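Local coordinates for N-isopropylammelide isopropylaminohydrolase (PDB 6NBO), which is a zinc-containing member of the amidohydrolase family, with its metal ions held by histidine and aspartate side chains in a TIM-barrel fold, at residues T121-T125 with C352-Y357; V274-T279 with V297-N303; A114-T120 with S315-L319. One frame throughout, in Å; residues are numbered along the deposited sequence. Where two conformers were deposited one is given.

Interaction 1 (T121-T125 with C352-Y357); sequences TRIRT and CGFDAY
The carbonyl oxygen of D355 draws two N-H groups from the guanidinium of R122. The shorter bond, R122 NH1 to D355 O at 2.7 Å, arrives in the carbonyl plane, although the oxygen stands 23° out of the guanidinium plane and the bond is bent. R122 NH2 adds weak bonds, one to the same oxygen and one to A356 O at 3.1 Å. R122 was modelled in two conformers, and these bonds belong to one of them.

Arginine suits the place because its arm is long and its end carries several donors. The chain runs extended from CG to NE, far enough to slide past F354 in the opposite direction. R122 CB sits over the centre of the phenyl face, 3.8 Å from the centroid of F354, as a CH-pi contact, while CD lies 3.6 Å from F354 CG. Y357 comes to the guanidinium from one face with CD1, which is 3.7 Å from R122 NE. The NE in turn lies at the edge of the tyrosine ring, and with the two planes 64° apart this is no stack. At the far edge of the phenyl ring F354 CZ meets I123 O, which lies in the ring plane.

R124 bends at chi3 (-72°), which turns its guanidinium beside C352, whose SG lies over one face at 3.8 Å from R124 NE. G353 has positive phi and closes helix 346-352 in a Schellman motif, where glycine avoids a clash with the preceding carbonyl.

R122 also forms a salt bridge with E153, and R124 with D216, while Q155 takes a hydrogen bond from R124 NE. Strand 120-128 runs between barrel strands 56-66 and 153-159, and the loop after helix 346-352 lies across all three, F354 touching V62, E153 and Q155.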
# COMPACT_ATOMS: atom_id res chain seq x y z
N THR A 121 -6.86 -6.65 -2.81
CA THR A 121 -8.20 -6.23 -2.40
C THR A 121 -8.16 -5.06 -1.43
O THR A 121 -9.22 -4.61 -0.97
CB THR A 121 -8.95 -7.40 -1.77
OG1 THR A 121 -8.21 -7.87 -0.63
CG2 THR A 121 -9.10 -8.55 -2.77
N ARG A 122 -6.98 -4.57 -1.10
CA ARG A 122 -6.80 -3.45 -0.19
C ARG A 122 -5.68 -2.58 -0.74
O ARG A 122 -4.59 -3.08 -1.03
CB ARG A 122 -6.47 -3.94 1.21
CG ARG A 122 -7.53 -4.90 1.75
CD ARG A 122 -7.49 -5.00 3.21
NE ARG A 122 -8.15 -6.20 3.72
CZ ARG A 122 -8.87 -6.21 4.83
NH1 ARG A 122 -9.05 -5.07 5.49
NH2 ARG A 122 -9.41 -7.33 5.28
N ILE A 123 -5.94 -1.28 -0.88
CA ILE A 123 -4.98 -0.35 -1.50
C ILE A 123 -4.90 0.92 -0.66
O ILE A 123 -5.94 1.52 -0.35
CB ILE A 123 -5.38 0.02 -2.94
CG1 ILE A 123 -5.57 -1.23 -3.81
CG2 ILE A 123 -4.37 1.03 -3.52
CD1 ILE A 123 -5.97 -0.90 -5.28
N ARG A 124 -3.69 1.33 -0.31
CA ARG A 124 -3.44 2.69 0.17
C ARG A 124 -2.85 3.51 -0.97
O ARG A 124 -1.77 3.20 -1.48
CB ARG A 124 -2.49 2.72 1.37
CG ARG A 124 -2.14 4.17 1.80
CD ARG A 124 -1.29 4.22 3.09
NE ARG A 124 -2.08 3.85 4.26
CZ ARG A 124 -1.65 3.96 5.51
NH1 ARG A 124 -0.45 4.46 5.76
NH2 ARG A 124 -2.44 3.58 6.51
N THR A 125 -3.57 4.55 -1.38
CA THR A 125 -3.09 5.40 -2.46
C THR A 125 -2.93 6.82 -1.95
O THR A 125 -3.75 7.32 -1.17
CB THR A 125 -4.02 5.40 -3.68
OG1 THR A 125 -3.43 6.19 -4.73
CG2 THR A 125 -5.40 5.99 -3.34
N CYS A 352 -0.83 -0.62 7.72
CA CYS A 352 -1.80 0.36 7.23
C CYS A 352 -3.07 0.43 8.06
O CYS A 352 -3.89 1.32 7.83
CB CYS A 352 -2.21 0.03 5.78
SG CYS A 352 -0.87 0.23 4.58
N GLY A 353 -3.26 -0.48 9.01
CA GLY A 353 -4.50 -0.46 9.76
C GLY A 353 -5.69 -1.00 8.99
O GLY A 353 -6.82 -0.57 9.22
N PHE A 354 -5.45 -1.91 8.05
CA PHE A 354 -6.51 -2.66 7.39
C PHE A 354 -6.99 -3.76 8.33
O PHE A 354 -6.22 -4.67 8.65
CB PHE A 354 -5.99 -3.27 6.09
CG PHE A 354 -5.86 -2.29 4.95
CD1 PHE A 354 -6.99 -1.65 4.44
CD2 PHE A 354 -4.63 -2.03 4.37
CE1 PHE A 354 -6.88 -0.76 3.37
CE2 PHE A 354 -4.51 -1.13 3.30
CZ PHE A 354 -5.65 -0.50 2.81
N ASP A 355 -8.24 -3.68 8.77
CA ASP A 355 -8.75 -4.58 9.81
C ASP A 355 -9.36 -5.85 9.21
O ASP A 355 -9.60 -5.94 8.00
CB ASP A 355 -9.80 -3.85 10.65
CG ASP A 355 -9.26 -2.57 11.27
OD1 ASP A 355 -8.18 -2.62 11.90
OD2 ASP A 355 -9.91 -1.51 11.11
N ALA A 356 -9.63 -6.83 10.08
CA ALA A 356 -10.29 -8.09 9.70
C ALA A 356 -9.54 -8.78 8.56
O ALA A 356 -10.13 -9.28 7.60
CB ALA A 356 -11.75 -7.85 9.31
N TYR A 357 -8.22 -8.81 8.68
CA TYR A 357 -7.34 -9.31 7.63
C TYR A 357 -6.96 -10.76 7.91
O TYR A 357 -6.76 -11.16 9.06
CB TYR A 357 -6.08 -8.46 7.55
CG TYR A 357 -5.22 -8.88 6.38
CD1 TYR A 357 -5.51 -8.43 5.11
CD2 TYR A 357 -4.14 -9.75 6.55
CE1 TYR A 357 -4.76 -8.83 4.02
CE2 TYR A 357 -3.38 -10.16 5.47
CZ TYR A 357 -3.70 -9.69 4.21
OH TYR A 357 -2.98 -10.08 3.11

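Interaction 2 (V274-T279 with V297-N303); sequences VAVVTT and VTVIGGN
I300 is the apolar centre, packed between A275 and V277 on one face of two parallel strands. Its CG1 stands anti to the carbonyl carbon (chi1 -56°), which carries CD1 back toward the start of the neighbouring strand, 3.6 Å from A275 CB. V277 crosses it at a slant, with CG2 lying 3.7 Å from I300 CB. On the other face V299 has T278 as its neighbour, T278 CG2 resting 3.8 Å from V299 CG1, and V276 lies alongside V299, pointing the same way. V276 has two conformers, so the exact position of its methyl groups is less certain. Branched residues fit here because they favour extended backbone and fill both faces; G301, having no side chain, contributes backbone alone.

Between the faces runs a parallel hydrogen-bond pattern in which residues of 274-279 use both N and O. V276 N binds T298 O, I300 N binds V276 O at 2.7 Å, and T278 N binds I300 O; the first two are nearly straight, the third somewhat bent. The last, G302 N to T278 O at 3.2 Å, has its donor tilted 31° from the carbonyl plane as the strands end. CA-H···O contacts, such as V277 CA to I300 O, accompany these bonds.

At the polar ends waters take over. One bridges V274 O, weakly, and T298 N, 2.9 Å from the latter; another lies 2.9 Å from T279 OG1 and bonds weakly to N303 O. G302 O, buried against T279 CB, has no hydrogen-bonding partner in the model.

Strands 275-278 and 299-301 belong to a beta-alpha-beta unit whose connecting helix, 289-295, meets V276 and V299 through C292. Strand 246-250 flanks 275-278. G301 bonds through its backbone to G64 of strand 56-66, which closes the barrel, and T279 touches the zinc ligands H250 and D304.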
# COMPACT_ATOMS: atom_id res chain seq x y z
N VAL A 274 5.03 3.24 14.51
CA VAL A 274 5.25 3.85 13.20
C VAL A 274 5.79 2.79 12.25
O VAL A 274 6.85 2.21 12.49
CB VAL A 274 6.21 5.03 13.30
CG1 VAL A 274 6.57 5.54 11.91
CG2 VAL A 274 5.61 6.13 14.17
N ALA A 275 5.06 2.54 11.15
CA ALA A 275 5.49 1.61 10.12
C ALA A 275 6.29 2.34 9.05
O ALA A 275 6.24 3.57 8.93
CB ALA A 275 4.27 0.92 9.47
N VAL A 276 7.05 1.57 8.27
CA VAL A 276 7.80 2.12 7.15
C VAL A 276 7.31 1.46 5.87
O VAL A 276 7.03 0.26 5.82
CB VAL A 276 9.33 1.97 7.36
CG1 VAL A 276 9.78 0.51 7.31
CG2 VAL A 276 10.09 2.83 6.36
N VAL A 277 7.19 2.28 4.82
CA VAL A 277 6.85 1.79 3.49
C VAL A 277 8.14 1.71 2.68
O VAL A 277 8.89 2.69 2.59
CB VAL A 277 5.84 2.70 2.78
CG1 VAL A 277 5.69 2.26 1.33
CG2 VAL A 277 4.52 2.69 3.52
N THR A 278 8.40 0.56 2.07
CA THR A 278 9.49 0.46 1.11
C THR A 278 8.92 -0.02 -0.22
O THR A 278 8.06 -0.89 -0.26
CB THR A 278 10.63 -0.45 1.59
OG1 THR A 278 11.71 -0.37 0.66
CG2 THR A 278 10.18 -1.92 1.74
N THR A 279 9.38 0.61 -1.31
CA THR A 279 9.02 0.18 -2.65
C THR A 279 10.21 -0.45 -3.35
O THR A 279 10.14 -0.74 -4.55
CB THR A 279 8.47 1.36 -3.44
OG1 THR A 279 9.52 2.29 -3.70
CG2 THR A 279 7.36 2.05 -2.63
N VAL A 297 9.81 -2.92 13.82
CA VAL A 297 9.15 -1.94 12.96
C VAL A 297 8.43 -2.70 11.85
O VAL A 297 9.04 -3.50 11.14
CB VAL A 297 10.15 -0.93 12.38
CG1 VAL A 297 9.45 0.01 11.38
CG2 VAL A 297 10.79 -0.12 13.49
N THR A 298 7.13 -2.45 11.70
CA THR A 298 6.37 -3.07 10.62
C THR A 298 6.77 -2.49 9.27
O THR A 298 6.90 -1.27 9.11
CB THR A 298 4.89 -2.85 10.84
OG1 THR A 298 4.52 -3.45 12.09
CG2 THR A 298 4.06 -3.47 9.70
N VAL A 299 6.95 -3.36 8.28
CA VAL A 299 7.34 -2.96 6.93
C VAL A 299 6.15 -3.17 5.99
O VAL A 299 5.59 -4.27 5.91
CB VAL A 299 8.58 -3.72 6.43
CG1 VAL A 299 8.93 -3.27 5.01
CG2 VAL A 299 9.76 -3.46 7.36
N ILE A 300 5.79 -2.11 5.27
CA ILE A 300 4.72 -2.09 4.27
C ILE A 300 5.36 -2.05 2.89
O ILE A 300 6.20 -1.19 2.61
CB ILE A 300 3.81 -0.86 4.47
CG1 ILE A 300 3.25 -0.80 5.90
CG2 ILE A 300 2.69 -0.84 3.42
CD1 ILE A 300 2.67 0.56 6.26
N GLY A 301 4.96 -2.96 2.01
CA GLY A 301 5.43 -2.93 0.63
C GLY A 301 4.52 -2.10 -0.26
O GLY A 301 3.32 -2.00 -0.02
N GLY A 302 5.10 -1.47 -1.28
CA GLY A 302 4.29 -0.73 -2.24
C GLY A 302 4.98 -0.62 -3.58
O GLY A 302 6.20 -0.77 -3.68
N ASN A 303 4.18 -0.35 -4.63
CA ASN A 303 4.77 -0.10 -5.95
C ASN A 303 5.39 1.28 -6.06
O ASN A 303 6.36 1.46 -6.79
CB ASN A 303 3.73 -0.23 -7.07
CG ASN A 303 3.52 -1.66 -7.52
OD1 ASN A 303 4.32 -2.20 -8.29
ND2 ASN A 303 2.44 -2.27 -7.06
O HOH W 1 6.05 -0.30 13.34
O HOH W 2 9.64 2.08 -6.59

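Interaction 3 (A114-T120 with S315-L319); sequences AFLAAGT and SPDML
The ring of F115 has P316 on one face and M318 at its rim. P316 CA stands over that face, offset from the middle, 3.8 Å from the F115 centroid and 20° off the normal, a CH-pi contact; the proline and the phenyl side chain cross at about a right angle. P316 O also comes close to the ring, 3.4 Å from F115 CD1. In the ring plane lies M318 SD, 3.8 Å from F115 CE1, an edge-on Met-aromatic contact. Bends at chi2 and chi3 (-49° and -66°), which the flexible methionine chain can take, fold it back so that its sulfur can sit there.

Proline is apt because its compact ring packs against the last turn of the helix: P316 CG lies 3.8 Å from A114 CB. Small alanines suit that close approach, and A118 CB comes close to P316 O.

No direct hydrogen bond joins the two segments; one water does the work. It donates to A118 O and to P316 O, the latter at 2.6 Å, and accepts from T120 OG1 at 2.7 Å and from M318 N at 2.9 Å. Four partners hold it, so two backbone carbonyls, a backbone N-H and a hydroxyl are satisfied together. T120 OG1 also meets M318 CG tightly, at 3.1 Å.

Both segments change direction here. G119, with positive phi, ends its helix in a Schellman motif. S315 OG accepts from D317 N in an ST turn, and D317, N-cap of the next helix, takes a weak bond from L319 N.

R385 binds both D317 OD1 and A118 O. The contact thus sets the end of helix 104-117, just before strand 120-128, against the start of helix 318-328, with L61 and E63 of strand 56-66 packed against side chains of both segments.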
# COMPACT_ATOMS: atom_id res chain seq x y z
N ALA A 114 -7.21 -3.67 -12.22
CA ALA A 114 -6.11 -4.58 -12.50
C ALA A 114 -5.50 -5.12 -11.21
O ALA A 114 -5.10 -6.30 -11.14
CB ALA A 114 -5.03 -3.88 -13.34
N PHE A 115 -5.37 -4.27 -10.19
CA PHE A 115 -4.96 -4.76 -8.87
C PHE A 115 -5.89 -5.88 -8.40
O PHE A 115 -5.43 -6.96 -8.02
CB PHE A 115 -4.97 -3.60 -7.87
CG PHE A 115 -3.65 -2.85 -7.78
CD1 PHE A 115 -2.54 -3.43 -7.18
CD2 PHE A 115 -3.54 -1.55 -8.26
CE1 PHE A 115 -1.34 -2.74 -7.06
CE2 PHE A 115 -2.32 -0.84 -8.14
CZ PHE A 115 -1.23 -1.45 -7.55
N LEU A 116 -7.20 -5.65 -8.46
CA LEU A 116 -8.17 -6.66 -8.03
C LEU A 116 -8.01 -7.95 -8.82
O LEU A 116 -7.97 -9.04 -8.24
CB LEU A 116 -9.59 -6.11 -8.18
CG LEU A 116 -10.71 -7.03 -7.66
CD1 LEU A 116 -10.52 -7.37 -6.16
CD2 LEU A 116 -12.06 -6.40 -7.90
N ALA A 117 -7.88 -7.86 -10.15
CA ALA A 117 -7.76 -9.07 -10.96
C ALA A 117 -6.50 -9.87 -10.60
O ALA A 117 -6.47 -11.10 -10.76
CB ALA A 117 -7.74 -8.71 -12.45
N ALA A 118 -5.46 -9.19 -10.14
CA ALA A 118 -4.23 -9.83 -9.69
C ALA A 118 -4.23 -10.10 -8.18
O ALA A 118 -3.16 -10.35 -7.61
CB ALA A 118 -3.01 -8.95 -10.05
N GLY A 119 -5.40 -10.06 -7.53
CA GLY A 119 -5.50 -10.51 -6.15
C GLY A 119 -5.34 -9.46 -5.06
O GLY A 119 -5.35 -9.82 -3.87
N THR A 120 -5.20 -8.19 -5.41
CA THR A 120 -5.08 -7.12 -4.41
C THR A 120 -6.46 -6.57 -4.09
O THR A 120 -7.16 -6.09 -4.98
CB THR A 120 -4.16 -6.01 -4.93
OG1 THR A 120 -2.81 -6.49 -4.97
CG2 THR A 120 -4.25 -4.78 -4.01
N SER A 315 3.53 -2.43 -11.24
CA SER A 315 2.66 -3.50 -11.71
C SER A 315 1.54 -3.69 -10.71
O SER A 315 1.75 -3.52 -9.50
CB SER A 315 3.44 -4.81 -11.88
OG SER A 315 2.60 -5.94 -11.86
N PRO A 316 0.33 -4.04 -11.17
CA PRO A 316 -0.74 -4.41 -10.23
C PRO A 316 -0.52 -5.76 -9.56
O PRO A 316 -1.38 -6.18 -8.78
CB PRO A 316 -1.99 -4.45 -11.13
CG PRO A 316 -1.47 -4.72 -12.50
CD PRO A 316 -0.09 -4.09 -12.58
N ASP A 317 0.58 -6.45 -9.84
CA ASP A 317 0.87 -7.75 -9.22
C ASP A 317 1.70 -7.52 -7.96
O ASP A 317 2.91 -7.30 -8.04
CB ASP A 317 1.60 -8.65 -10.22
CG ASP A 317 1.76 -10.06 -9.72
OD1 ASP A 317 1.58 -10.27 -8.51
OD2 ASP A 317 2.04 -10.97 -10.52
N MET A 318 1.07 -7.60 -6.78
CA MET A 318 1.83 -7.37 -5.55
C MET A 318 2.78 -8.52 -5.24
O MET A 318 3.71 -8.33 -4.46
CB MET A 318 0.91 -7.12 -4.35
CG MET A 318 0.18 -5.76 -4.41
SD MET A 318 1.27 -4.37 -4.77
CE MET A 318 2.29 -4.37 -3.28
N LEU A 319 2.56 -9.70 -5.81
CA LEU A 319 3.57 -10.75 -5.68
C LEU A 319 4.86 -10.32 -6.35
O LEU A 319 5.96 -10.60 -5.86
CB LEU A 319 3.07 -12.08 -6.27
CG LEU A 319 1.95 -12.79 -5.51
CD1 LEU A 319 1.68 -14.18 -6.12
CD2 LEU A 319 2.30 -12.89 -4.02
O HOH W 3 -1.78 -7.98 -6.92

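In the fold
All three contacts belong to one TIM barrel. Segments 114-120 and 121-125 are consecutive, passing from helix 104-117 into strand 120-128; then come 274-279, 297-303, 315-319 and 352-357. Interaction 2 is therefore nested within the loops closed by the other two, whereas interactions 1 and 3 alternate. Their centres lie about 13 Å (1 and 2), 14 Å (1 and 3) and 18 Å (2 and 3) apart. C352 packs on I300 to join 1 and 2, I123 on F115 to join 1 and 3, and N303 meets S315, M318 and F115 to join 2 and 3. Early and late barrel elements are thus brought together around strand 56-66, which carries zinc-binding H65.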